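Local coordinates for avidin-related protein 2 (Gallus gallus, PDB 1WBI) that binds biotin in a pocket of its beta barrel as a tetrameric chicken member of the avidin family, at residues A4-S8 with Q83-D87. Numbering follows the deposited sequence.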
loop_
_atom_site.group_PDB
_atom_site.type_symbol
_atom_site.label_atom_id
_atom_site.label_comp_id
_atom_site.label_asym_id
_atom_site.label_seq_id
_atom_site.Cartn_x
_atom_site.Cartn_y
_atom_site.Cartn_z
ATOM N N ALA A 4 -24.258 6.630 -23.710
ATOM C CA ALA A 4 -23.081 6.130 -22.948
ATOM C C ALA A 4 -23.530 5.312 -21.736
ATOM O O ALA A 4 -24.512 5.644 -21.060
ATOM C CB ALA A 4 -22.197 7.278 -22.503
ATOM N N ARG A 5 -22.788 4.244 -21.462
ATOM C CA ARG A 5 -23.053 3.389 -20.315
ATOM C C ARG A 5 -22.526 4.012 -19.038
ATOM O O ARG A 5 -21.478 4.664 -19.041
ATOM C CB ARG A 5 -22.313 2.041 -20.452
ATOM C CG ARG A 5 -23.057 0.943 -21.118
ATOM C CD ARG A 5 -22.189 -0.249 -21.306
ATOM N NE ARG A 5 -21.796 -0.905 -20.052
ATOM C CZ ARG A 5 -22.037 -2.180 -19.745
ATOM N NH1 ARG A 5 -22.724 -2.974 -20.564
ATOM N NH2 ARG A 5 -21.633 -2.656 -18.574
ATOM N N LYS A 6 -23.199 3.747 -17.935
ATOM C CA LYS A 6 -22.634 4.041 -16.611
ATOM C C LYS A 6 -21.312 3.294 -16.457
ATOM O O LYS A 6 -21.176 2.155 -16.894
ATOM C CB LYS A 6 -23.611 3.629 -15.506
ATOM C CG LYS A 6 -24.893 4.431 -15.457
ATOM C CD LYS A 6 -24.709 5.907 -15.136
ATOM C CE LYS A 6 -26.057 6.612 -15.040
ATOM N NZ LYS A 6 -25.845 7.976 -14.451
ATOM N N CYS A 7 -20.353 3.929 -15.816
ATOM C CA CYS A 7 -19.019 3.357 -15.585
ATOM C C CYS A 7 -18.204 3.087 -16.856
ATOM O O CYS A 7 -17.196 2.348 -16.823
ATOM C CB CYS A 7 -19.080 2.131 -14.660
ATOM S SG CYS A 7 -19.510 2.542 -13.015
ATOM N N SER A 8 -18.576 3.714 -17.973
ATOM C CA SER A 8 -17.583 3.963 -19.044
ATOM C C SER A 8 -16.733 5.095 -18.539
ATOM O O SER A 8 -17.247 6.112 -18.081
ATOM C CB SER A 8 -18.230 4.380 -20.362
ATOM O OG SER A 8 -17.233 4.693 -21.320
ATOM N N GLN A 83 -12.491 0.415 -8.600
ATOM C CA GLN A 83 -13.767 -0.055 -9.119
ATOM C C GLN A 83 -14.727 1.107 -9.220
ATOM O O GLN A 83 -14.768 1.982 -8.360
ATOM C CB GLN A 83 -14.297 -1.197 -8.222
ATOM C CG GLN A 83 -15.527 -1.941 -8.790
ATOM C CD GLN A 83 -15.922 -3.154 -7.965
ATOM O OE1 GLN A 83 -15.289 -3.491 -6.967
ATOM N NE2 GLN A 83 -17.023 -3.803 -8.353
ATOM N N CYS A 84 -15.505 1.065 -10.284
ATOM C CA CYS A 84 -16.575 2.020 -10.531
ATOM C C CYS A 84 -17.885 1.439 -10.030
ATOM O O CYS A 84 -18.233 0.320 -10.429
ATOM C CB CYS A 84 -16.685 2.328 -12.018
ATOM S SG CYS A 84 -17.893 3.668 -12.369
ATOM N N PHE A 85 -18.507 2.108 -9.071
ATOM C CA PHE A 85 -19.789 1.729 -8.516
ATOM C C PHE A 85 -20.899 2.630 -9.010
ATOM O O PHE A 85 -20.654 3.805 -9.287
ATOM C CB PHE A 85 -19.704 1.737 -7.012
ATOM C CG PHE A 85 -18.739 0.733 -6.448
ATOM C CD1 PHE A 85 -19.105 -0.610 -6.284
ATOM C CD2 PHE A 85 -17.478 1.120 -6.063
ATOM C CE1 PHE A 85 -18.218 -1.520 -5.747
ATOM C CE2 PHE A 85 -16.587 0.243 -5.500
ATOM C CZ PHE A 85 -16.935 -1.106 -5.351
ATOM N N VAL A 86 -22.099 2.076 -9.095
ATOM C CA VAL A 86 -23.272 2.845 -9.546
ATOM C C VAL A 86 -24.378 2.620 -8.523
ATOM O O VAL A 86 -24.770 1.483 -8.314
ATOM C CB VAL A 86 -23.769 2.387 -10.921
ATOM C CG1 VAL A 86 -24.891 3.310 -11.397
ATOM C CG2 VAL A 86 -22.662 2.376 -11.938
ATOM N N ASP A 87 -24.877 3.674 -7.878
ATOM C CA ASP A 87 -25.972 3.520 -6.948
ATOM C C ASP A 87 -27.325 3.485 -7.700
ATOM O O ASP A 87 -27.376 3.650 -8.909
ATOM C CB ASP A 87 -25.880 4.548 -5.779
ATOM C CG ASP A 87 -26.267 5.942 -6.147
ATOM O OD1 ASP A 87 -26.928 6.166 -7.191
ATOM O OD2 ASP A 87 -25.956 6.846 -5.309
#
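Cys7 and Cys84 are joined by a disulfide that ties the segment leading into the first strand of the barrel to the end of strand 77-86. Followed outward, the Cys7 side chain leaves a type II turn from Arg5 to Ser8, closed by a backbone hydrogen bond from Ser8 N to Arg5 O. Its CB heads for the strand and lies 3.6 Å from Cys84 CB. Cys7 SG sits beside its backbone N, opposite the carbonyl carbon (chi1 -69°), and meets Cys84 SG at 2.1 Å. Cys84 answers with its sulfur anti to the backbone N (chi1 -174°), and the bridge twists by -78° about the S-S bond, a left-handed turn near the right angle that disulfides prefer. Cysteine suits both places because two short side chains can span the 5.8 Å between Cys7 CA and Cys84 CA, where no backbone hydrogen bond links the two segments.

Two residues along the strand, on the same face, Val86 turns one branch to the bridge: its CG2 comes within 3.3 Å of Cys7 SG, a tight apolar contact, somewhat inside the usual carbon-sulfur separation. The same methyl reaches Lys6 CB at 3.9 Å, so a branched side chain serves both neighbours. Lys6 lends only the root of its aliphatic chain; the chain then bends away, and its NZ is hydrogen-bonded to Gly90 O. The backbone of Cys7 is held too, its N hydrogen-bonded to Glu92 OE2 and its O to Gln56 NE2, while Pro63 packs on its side chain. Gln83 and Phe85, on the strand's other face, pack against the second subunit. The bridged cysteines secure the N-terminal segment across one end of an antiparallel eight-stranded barrel, the fold of the avidins, with the intramolecular disulfide familiar from chicken avidin.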